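Local coordinates for protein acyl-coenzyme A oxidase 1 (Yarrowia lipolytica, PDB 5Y9D) that oxidises acyl-CoA to (2E)-enoyl-CoA with FAD as cofactor, passing electrons to oxygen to give hydrogen peroxide in peroxisomal fatty acid beta-oxidation, at residues Tyr230-Val242 with Ile270-Leu283. Numbering follows the deposited sequence.
Sequences YGTRNFVVPLRNV and IQFTNVRIPRQNML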
ATOM      1  N   TYR A 230     -16.033  -5.085 -37.539  1.00 35.63           N
ATOM      2  CA  TYR A 230     -17.060  -4.148 -37.091  1.00 35.69           C
ATOM      3  C   TYR A 230     -16.897  -3.662 -35.653  1.00 35.77           C
ATOM      4  O   TYR A 230     -17.783  -2.977 -35.105  1.00 33.56           O
ATOM      5  CB  TYR A 230     -18.435  -4.746 -37.295  1.00 37.45           C
ATOM      6  CG  TYR A 230     -18.815  -4.716 -38.743  1.00 38.45           C
ATOM      7  CD1 TYR A 230     -19.430  -3.590 -39.298  1.00 38.32           C
ATOM      8  CD2 TYR A 230     -18.532  -5.805 -39.574  1.00 37.66           C
ATOM      9  CE1 TYR A 230     -19.783  -3.562 -40.640  1.00 38.39           C
ATOM     10  CE2 TYR A 230     -18.873  -5.786 -40.907  1.00 38.49           C
ATOM     11  CZ  TYR A 230     -19.487  -4.665 -41.443  1.00 38.42           C
ATOM     12  OH  TYR A 230     -19.802  -4.666 -42.779  1.00 38.24           O
ATOM     13  N   GLY A 231     -15.752  -3.984 -35.055  1.00 35.28           N
ATOM     14  CA  GLY A 231     -15.477  -3.617 -33.680  1.00 34.37           C
ATOM     15  C   GLY A 231     -15.790  -4.669 -32.626  1.00 32.10           C
ATOM     16  O   GLY A 231     -16.214  -5.788 -32.903  1.00 31.70           O
ATOM     17  N   THR A 232     -15.618  -4.267 -31.379  1.00 31.76           N
ATOM     18  CA  THR A 232     -15.781  -5.150 -30.244  1.00 32.21           C
ATOM     19  C   THR A 232     -17.233  -5.371 -29.851  1.00 32.56           C
ATOM     20  O   THR A 232     -17.957  -4.446 -29.564  1.00 33.11           O
ATOM     21  CB  THR A 232     -15.026  -4.590 -29.040  1.00 31.00           C
ATOM     22  OG1 THR A 232     -13.655  -4.450 -29.383  1.00 28.78           O
ATOM     23  CG2 THR A 232     -15.142  -5.512 -27.862  1.00 32.44           C
ATOM     24  N   ARG A 233     -17.604  -6.636 -29.784  1.00 32.01           N
ATOM     25  CA  ARG A 233     -18.967  -7.080 -29.631  1.00 33.18           C
ATOM     26  C   ARG A 233     -19.056  -8.162 -28.547  1.00 33.86           C
ATOM     27  O   ARG A 233     -18.052  -8.607 -28.046  1.00 34.42           O
ATOM     28  CB  ARG A 233     -19.489  -7.585 -30.963  1.00 34.01           C
ATOM     29  CG  ARG A 233     -20.431  -6.655 -31.699  1.00 38.18           C
ATOM     30  CD  ARG A 233     -20.332  -5.203 -31.296  1.00 40.68           C
ATOM     31  NE  ARG A 233     -20.454  -4.334 -32.453  1.00 46.52           N
ATOM     32  CZ  ARG A 233     -20.011  -3.084 -32.509  1.00 52.54           C
ATOM     33  NH1 ARG A 233     -19.419  -2.533 -31.468  1.00 59.14           N
ATOM     34  NH2 ARG A 233     -20.162  -2.382 -33.613  1.00 50.62           N
ATOM     35  N   ASN A 234     -20.269  -8.526 -28.157  1.00 33.78           N
ATOM     36  CA  ASN A 234     -20.540  -9.416 -27.041  1.00 33.38           C
ATOM     37  C   ASN A 234     -21.073 -10.783 -27.427  1.00 30.91           C
ATOM     38  O   ASN A 234     -22.084 -10.855 -28.066  1.00 30.64           O
ATOM     39  CB  ASN A 234     -21.642  -8.765 -26.223  1.00 39.39           C
ATOM     40  CG  ASN A 234     -21.129  -8.091 -25.002  1.00 44.60           C
ATOM     41  OD1 ASN A 234     -20.006  -8.314 -24.613  1.00 57.86           O
ATOM     42  ND2 ASN A 234     -21.942  -7.269 -24.387  1.00 47.04           N
ATOM     43  N   PHE A 235     -20.458 -11.874 -26.992  1.00 29.45           N
ATOM     44  CA  PHE A 235     -21.027 -13.194 -27.325  1.00 28.65           C
ATOM     45  C   PHE A 235     -21.063 -14.099 -26.108  1.00 27.18           C
ATOM     46  O   PHE A 235     -20.160 -14.061 -25.297  1.00 28.64           O
ATOM     47  CB  PHE A 235     -20.220 -13.873 -28.441  1.00 28.47           C
ATOM     48  CG  PHE A 235     -19.817 -12.941 -29.552  1.00 29.65           C
ATOM     49  CD1 PHE A 235     -18.802 -12.014 -29.373  1.00 29.07           C
ATOM     50  CD2 PHE A 235     -20.463 -12.987 -30.786  1.00 31.17           C
ATOM     51  CE1 PHE A 235     -18.455 -11.129 -30.396  1.00 31.61           C
ATOM     52  CE2 PHE A 235     -20.113 -12.126 -31.826  1.00 30.44           C
ATOM     53  CZ  PHE A 235     -19.104 -11.189 -31.637  1.00 30.57           C
ATOM     54  N   VAL A 236     -22.114 -14.895 -25.977  1.00 25.23           N
ATOM     55  CA  VAL A 236     -22.134 -15.959 -25.010  1.00 24.42           C
ATOM     56  C   VAL A 236     -21.480 -17.204 -25.596  1.00 25.58           C
ATOM     57  O   VAL A 236     -21.921 -17.713 -26.638  1.00 24.57           O
ATOM     58  CB  VAL A 236     -23.548 -16.357 -24.584  1.00 24.22           C
ATOM     59  CG1 VAL A 236     -23.480 -17.506 -23.567  1.00 24.48           C
ATOM     60  CG2 VAL A 236     -24.287 -15.158 -24.000  1.00 24.83           C
ATOM     61  N   VAL A 237     -20.464 -17.719 -24.896  1.00 25.14           N
ATOM     62  CA  VAL A 237     -19.758 -18.911 -25.326  1.00 24.59           C
ATOM     63  C   VAL A 237     -19.793 -19.917 -24.174  1.00 24.39           C
ATOM     64  O   VAL A 237     -19.325 -19.611 -23.082  1.00 21.87           O
ATOM     65  CB  VAL A 237     -18.289 -18.583 -25.722  1.00 25.21           C
ATOM     66  CG1 VAL A 237     -17.611 -19.781 -26.389  1.00 25.74           C
ATOM     67  CG2 VAL A 237     -18.214 -17.348 -26.622  1.00 24.16           C
ATOM     68  N   PRO A 238     -20.356 -21.126 -24.420  1.00 25.88           N
ATOM     69  CA  PRO A 238     -20.243 -22.229 -23.449  1.00 24.79           C
ATOM     70  C   PRO A 238     -18.801 -22.606 -23.281  1.00 23.24           C
ATOM     71  O   PRO A 238     -18.066 -22.688 -24.279  1.00 21.54           O
ATOM     72  CB  PRO A 238     -20.972 -23.394 -24.130  1.00 24.72           C
ATOM     73  CG  PRO A 238     -21.827 -22.763 -25.179  1.00 24.84           C
ATOM     74  CD  PRO A 238     -21.058 -21.565 -25.638  1.00 25.30           C
ATOM     75  N   LEU A 239     -18.395 -22.822 -22.039  1.00 21.26           N
ATOM     76  CA  LEU A 239     -17.016 -23.199 -21.767  1.00 21.18           C
ATOM     77  C   LEU A 239     -16.889 -24.659 -21.437  1.00 20.41           C
ATOM     78  O   LEU A 239     -15.932 -25.266 -21.819  1.00 22.77           O
ATOM     79  CB  LEU A 239     -16.460 -22.411 -20.601  1.00 19.73           C
ATOM     80  CG  LEU A 239     -16.355 -20.911 -20.744  1.00 19.51           C
ATOM     81  CD1 LEU A 239     -15.868 -20.382 -19.384  1.00 18.72           C
ATOM     82  CD2 LEU A 239     -15.455 -20.477 -21.919  1.00 18.44           C
ATOM     83  N   ARG A 240     -17.806 -25.180 -20.648  1.00 20.29           N
ATOM     84  CA  ARG A 240     -17.714 -26.553 -20.156  1.00 21.13           C
ATOM     85  C   ARG A 240     -18.978 -27.378 -20.455  1.00 21.55           C
ATOM     86  O   ARG A 240     -20.091 -26.819 -20.578  1.00 20.99           O
ATOM     87  CB  ARG A 240     -17.538 -26.558 -18.646  1.00 21.41           C
ATOM     88  CG  ARG A 240     -16.283 -25.906 -18.124  1.00 22.31           C
ATOM     89  CD  ARG A 240     -16.206 -25.997 -16.597  1.00 22.02           C
ATOM     90  NE  ARG A 240     -14.826 -25.949 -16.153  1.00 20.56           N
ATOM     91  CZ  ARG A 240     -14.119 -24.837 -16.018  1.00 23.03           C
ATOM     92  NH1 ARG A 240     -14.664 -23.646 -16.257  1.00 23.33           N
ATOM     93  NH2 ARG A 240     -12.845 -24.907 -15.615  1.00 24.74           N
ATOM     94  N   ASN A 241     -18.797 -28.696 -20.545  1.00 21.66           N
ATOM     95  CA  ASN A 241     -19.916 -29.631 -20.546  1.00 23.20           C
ATOM     96  C   ASN A 241     -20.428 -29.663 -19.107  1.00 24.32           C
ATOM     97  O   ASN A 241     -19.678 -29.959 -18.186  1.00 24.04           O
ATOM     98  CB  ASN A 241     -19.509 -31.035 -21.036  1.00 23.56           C
ATOM     99  CG  ASN A 241     -18.832 -31.016 -22.405  1.00 23.41           C
ATOM    100  OD1 ASN A 241     -17.632 -31.301 -22.512  1.00 22.89           O
ATOM    101  ND2 ASN A 241     -19.575 -30.632 -23.445  1.00 22.64           N
ATOM    102  N   VAL A 242     -21.694 -29.331 -18.927  1.00 26.47           N
ATOM    103  CA  VAL A 242     -22.248 -29.062 -17.598  1.00 31.60           C
ATOM    104  C   VAL A 242     -22.354 -30.297 -16.696  1.00 30.58           C
ATOM    105  O   VAL A 242     -22.336 -30.182 -15.477  1.00 32.64           O
ATOM    106  CB  VAL A 242     -23.659 -28.409 -17.721  1.00 37.67           C
ATOM    107  CG1 VAL A 242     -24.095 -27.827 -16.386  1.00 39.60           C
ATOM    108  CG2 VAL A 242     -23.653 -27.294 -18.779  1.00 39.57           C
ATOM    109  N   ILE A 270      -8.218 -18.309 -20.716  1.00 19.47           N
ATOM    110  CA  ILE A 270      -9.066 -18.969 -21.684  1.00 19.42           C
ATOM    111  C   ILE A 270      -8.474 -18.725 -23.064  1.00 21.26           C
ATOM    112  O   ILE A 270      -8.186 -17.580 -23.431  1.00 21.98           O
ATOM    113  CB  ILE A 270     -10.482 -18.376 -21.758  1.00 19.81           C
ATOM    114  CG1 ILE A 270     -11.063 -18.042 -20.385  1.00 19.33           C
ATOM    115  CG2 ILE A 270     -11.437 -19.344 -22.477  1.00 19.92           C
ATOM    116  CD1 ILE A 270     -12.479 -17.512 -20.479  1.00 18.19           C
ATOM    117  N   GLN A 271      -8.293 -19.798 -23.821  1.00 22.51           N
ATOM    118  CA  GLN A 271      -7.946 -19.716 -25.238  1.00 23.64           C
ATOM    119  C   GLN A 271      -9.056 -20.410 -26.032  1.00 24.69           C
ATOM    120  O   GLN A 271      -9.554 -21.445 -25.621  1.00 21.99           O
ATOM    121  CB  GLN A 271      -6.615 -20.384 -25.493  1.00 23.36           C
ATOM    122  CG  GLN A 271      -5.461 -19.692 -24.765  1.00 23.58           C
ATOM    123  CD  GLN A 271      -4.195 -20.476 -24.871  1.00 23.94           C
ATOM    124  OE1 GLN A 271      -4.249 -21.677 -25.054  1.00 23.98           O
ATOM    125  NE2 GLN A 271      -3.040 -19.815 -24.744  1.00 26.20           N
ATOM    126  N   PHE A 272      -9.469 -19.784 -27.131  1.00 26.73           N
ATOM    127  CA  PHE A 272     -10.425 -20.378 -28.071  1.00 26.87           C
ATOM    128  C   PHE A 272      -9.737 -20.745 -29.407  1.00 26.48           C
ATOM    129  O   PHE A 272      -9.035 -19.924 -29.982  1.00 26.12           O
ATOM    130  CB  PHE A 272     -11.559 -19.385 -28.329  1.00 25.14           C
ATOM    131  CG  PHE A 272     -12.309 -18.954 -27.094  1.00 24.18           C
ATOM    132  CD1 PHE A 272     -13.227 -19.794 -26.484  1.00 24.68           C
ATOM    133  CD2 PHE A 272     -12.149 -17.678 -26.579  1.00 24.40           C
ATOM    134  CE1 PHE A 272     -13.958 -19.387 -25.356  1.00 24.08           C
ATOM    135  CE2 PHE A 272     -12.871 -17.260 -25.467  1.00 24.20           C
ATOM    136  CZ  PHE A 272     -13.789 -18.114 -24.852  1.00 22.82           C
ATOM    137  N   THR A 273      -9.933 -21.979 -29.867  1.00 28.21           N
ATOM    138  CA  THR A 273      -9.488 -22.428 -31.193  1.00 31.83           C
ATOM    139  C   THR A 273     -10.678 -22.917 -32.044  1.00 32.85           C
ATOM    140  O   THR A 273     -11.143 -24.034 -31.840  1.00 31.42           O
ATOM    141  CB  THR A 273      -8.463 -23.589 -31.131  1.00 32.26           C
ATOM    142  OG1 THR A 273      -7.258 -23.162 -30.509  1.00 33.53           O
ATOM    143  CG2 THR A 273      -8.075 -24.004 -32.540  1.00 36.28           C
ATOM    144  N   ASN A 274     -11.123 -22.083 -32.993  1.00 34.21           N
ATOM    145  CA  ASN A 274     -12.299 -22.337 -33.900  1.00 36.25           C
ATOM    146  C   ASN A 274     -13.456 -22.914 -33.160  1.00 32.96           C
ATOM    147  O   ASN A 274     -13.911 -24.027 -33.447  1.00 31.00           O
ATOM    148  CB  ASN A 274     -11.966 -23.212 -35.136  1.00 38.78           C
ATOM    149  CG  ASN A 274     -11.095 -22.481 -36.157  1.00 46.26           C
ATOM    150  OD1 ASN A 274     -11.529 -22.248 -37.287  1.00 48.44           O
ATOM    151  ND2 ASN A 274      -9.842 -22.113 -35.759  1.00 47.76           N
ATOM    152  N   VAL A 275     -13.883 -22.169 -32.153  1.00 30.49           N
ATOM    153  CA  VAL A 275     -15.060 -22.524 -31.384  1.00 29.20           C
ATOM    154  C   VAL A 275     -16.315 -21.928 -32.004  1.00 27.63           C
ATOM    155  O   VAL A 275     -16.410 -20.721 -32.201  1.00 27.57           O
ATOM    156  CB  VAL A 275     -14.927 -22.075 -29.931  1.00 27.10           C
ATOM    157  CG1 VAL A 275     -16.233 -22.295 -29.197  1.00 27.02           C
ATOM    158  CG2 VAL A 275     -13.821 -22.859 -29.272  1.00 27.91           C
ATOM    159  N   ARG A 276     -17.286 -22.791 -32.271  1.00 28.72           N
ATOM    160  CA  ARG A 276     -18.466 -22.420 -33.020  1.00 28.64           C
ATOM    161  C   ARG A 276     -19.562 -22.167 -32.051  1.00 26.94           C
ATOM    162  O   ARG A 276     -19.822 -22.986 -31.164  1.00 25.91           O
ATOM    163  CB  ARG A 276     -18.823 -23.507 -34.025  1.00 31.57           C
ATOM    164  CG  ARG A 276     -17.701 -23.703 -35.035  1.00 35.66           C
ATOM    165  CD  ARG A 276     -18.101 -24.550 -36.231  1.00 39.17           C
ATOM    166  NE  ARG A 276     -17.166 -24.324 -37.353  1.00 43.79           N
ATOM    167  CZ  ARG A 276     -17.388 -23.545 -38.423  1.00 41.71           C
ATOM    168  NH1 ARG A 276     -18.544 -22.898 -38.598  1.00 45.07           N
ATOM    169  NH2 ARG A 276     -16.444 -23.425 -39.338  1.00 40.02           N
ATOM    170  N   ILE A 277     -20.142 -20.980 -32.173  1.00 26.24           N
ATOM    171  CA  ILE A 277     -21.365 -20.654 -31.476  1.00 27.91           C
ATOM    172  C   ILE A 277     -22.456 -20.250 -32.496  1.00 28.02           C
ATOM    173  O   ILE A 277     -22.155 -19.726 -33.555  1.00 27.57           O
ATOM    174  CB  ILE A 277     -21.152 -19.547 -30.407  1.00 27.88           C
ATOM    175  CG1 ILE A 277     -20.627 -18.270 -31.031  1.00 28.68           C
ATOM    176  CG2 ILE A 277     -20.192 -20.021 -29.323  1.00 29.24           C
ATOM    177  CD1 ILE A 277     -20.493 -17.137 -30.042  1.00 30.57           C
ATOM    178  N   PRO A 278     -23.721 -20.490 -32.177  1.00 27.92           N
ATOM    179  CA  PRO A 278     -24.709 -19.921 -33.087  1.00 30.20           C
ATOM    180  C   PRO A 278     -24.678 -18.404 -33.108  1.00 32.21           C
ATOM    181  O   PRO A 278     -24.143 -17.772 -32.207  1.00 30.84           O
ATOM    182  CB  PRO A 278     -26.052 -20.422 -32.537  1.00 29.90           C
ATOM    183  CG  PRO A 278     -25.760 -20.975 -31.177  1.00 29.36           C
ATOM    184  CD  PRO A 278     -24.315 -21.355 -31.146  1.00 27.85           C
ATOM    185  N   ARG A 279     -25.269 -17.835 -34.151  1.00 36.25           N
ATOM    186  CA  ARG A 279     -25.280 -16.377 -34.366  1.00 35.24           C
ATOM    187  C   ARG A 279     -26.104 -15.660 -33.284  1.00 35.28           C
ATOM    188  O   ARG A 279     -25.780 -14.540 -32.896  1.00 33.90           O
ATOM    189  CB  ARG A 279     -25.809 -16.090 -35.783  1.00 34.15           C
ATOM    190  CG  ARG A 279     -26.156 -14.648 -36.122  1.00 33.28           C
ATOM    191  CD  ARG A 279     -26.935 -14.591 -37.438  1.00 32.97           C
ATOM    192  NE  ARG A 279     -28.123 -13.772 -37.276  1.00 33.98           N
ATOM    193  CZ  ARG A 279     -29.373 -14.217 -37.256  1.00 36.70           C
ATOM    194  NH1 ARG A 279     -30.354 -13.340 -37.074  1.00 42.08           N
ATOM    195  NH2 ARG A 279     -29.664 -15.505 -37.438  1.00 34.66           N
ATOM    196  N   GLN A 280     -27.137 -16.337 -32.777  1.00 35.70           N
ATOM    197  CA  GLN A 280     -28.020 -15.787 -31.737  1.00 35.55           C
ATOM    198  C   GLN A 280     -27.378 -15.635 -30.343  1.00 33.08           C
ATOM    199  O   GLN A 280     -28.000 -15.121 -29.435  1.00 32.23           O
ATOM    200  CB  GLN A 280     -29.269 -16.657 -31.610  1.00 37.54           C
ATOM    201  CG  GLN A 280     -30.200 -16.619 -32.813  1.00 38.15           C
ATOM    202  CD  GLN A 280     -29.885 -17.676 -33.877  1.00 42.15           C
ATOM    203  OE1 GLN A 280     -28.768 -18.197 -33.979  1.00 41.89           O
ATOM    204  NE2 GLN A 280     -30.886 -17.985 -34.688  1.00 45.08           N
ATOM    205  N   ASN A 281     -26.143 -16.089 -30.192  1.00 31.72           N
ATOM    206  CA  ASN A 281     -25.398 -15.969 -28.951  1.00 31.21           C
ATOM    207  C   ASN A 281     -24.775 -14.613 -28.830  1.00 30.33           C
ATOM    208  O   ASN A 281     -24.426 -14.178 -27.742  1.00 31.59           O
ATOM    209  CB  ASN A 281     -24.282 -17.034 -28.885  1.00 31.21           C
ATOM    210  CG  ASN A 281     -24.791 -18.379 -28.405  1.00 31.84           C
ATOM    211  OD1 ASN A 281     -24.066 -19.115 -27.775  1.00 36.28           O
ATOM    212  ND2 ASN A 281     -26.061 -18.678 -28.657  1.00 33.62           N
ATOM    213  N   MET A 282     -24.575 -13.961 -29.956  1.00 30.03           N
ATOM    214  CA  MET A 282     -24.110 -12.593 -29.946  1.00 30.35           C
ATOM    215  C   MET A 282     -25.262 -11.827 -29.381  1.00 29.39           C
ATOM    216  O   MET A 282     -26.403 -12.111 -29.698  1.00 31.92           O
ATOM    217  CB  MET A 282     -23.799 -12.119 -31.357  1.00 30.21           C
ATOM    218  CG  MET A 282     -24.063 -10.666 -31.563  1.00 31.06           C
ATOM    219  SD  MET A 282     -23.263 -10.071 -33.052  1.00 31.90           S
ATOM    220  CE  MET A 282     -23.298  -8.298 -32.804  1.00 29.84           C
ATOM    221  N   LEU A 283     -24.972 -10.861 -28.541  1.00 30.12           N
ATOM    222  CA  LEU A 283     -26.016 -10.143 -27.835  1.00 30.95           C
ATOM    223  C   LEU A 283     -26.397  -8.912 -28.667  1.00 32.67           C
ATOM    224  O   LEU A 283     -25.535  -8.124 -29.010  1.00 33.46           O
ATOM    225  CB  LEU A 283     -25.526  -9.803 -26.425  1.00 30.52           C
ATOM    226  CG  LEU A 283     -25.215 -11.041 -25.550  1.00 29.06           C
ATOM    227  CD1 LEU A 283     -24.416 -10.691 -24.303  1.00 28.67           C
ATOM    228  CD2 LEU A 283     -26.499 -11.728 -25.179  1.00 28.46           C
TER
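With CG opposite its carbonyl carbon (chi1 -42°), F235 turns its ring obliquely to M282, whose chain runs extended beyond CG; F235 CD2 lies 3.5 Å from M282 CB. The sulfur completes a Met-aromatic contact, M282 SD standing 5.0 Å from the centroid of the F235 ring and 52° off its normal. Beyond the sulfur, M282 CE reaches R233 CG at 3.5 Å, the two side chains lying alongside each other and pointing the same way. Bent at chi2 and chi3, R233 turns NH1 back to T232 O (3.1 Å), above the carbonyl plane. Were R233 cut back to an alanine, a gap would probably open beside M282 CE, and T232 O would lose its guanidinium donor. Backbone bonds fix the register around a single F235-M282 bridge: L283 N donates to N234 O (2.9 Å), and V236 N to N281 O (3.0 Å), the latter nearly straight at 171°. Farther along, I277 sets CD1 against F235 CB at 3.6 Å, while V237 CG1 meets I277 CG2, V275 CG1 and F272 CE1. L239 CD2 approaches the edge of the F272 ring, 3.9 Å from CE1. The contact lies in the beta-rich middle domain of the acyl-CoA dehydrogenase type: strand 228-238 pairs antiparallel with strand 216-225, M282 and F272 pack on strand 192-196, and L239, I270 and V275 touch strand 251-255.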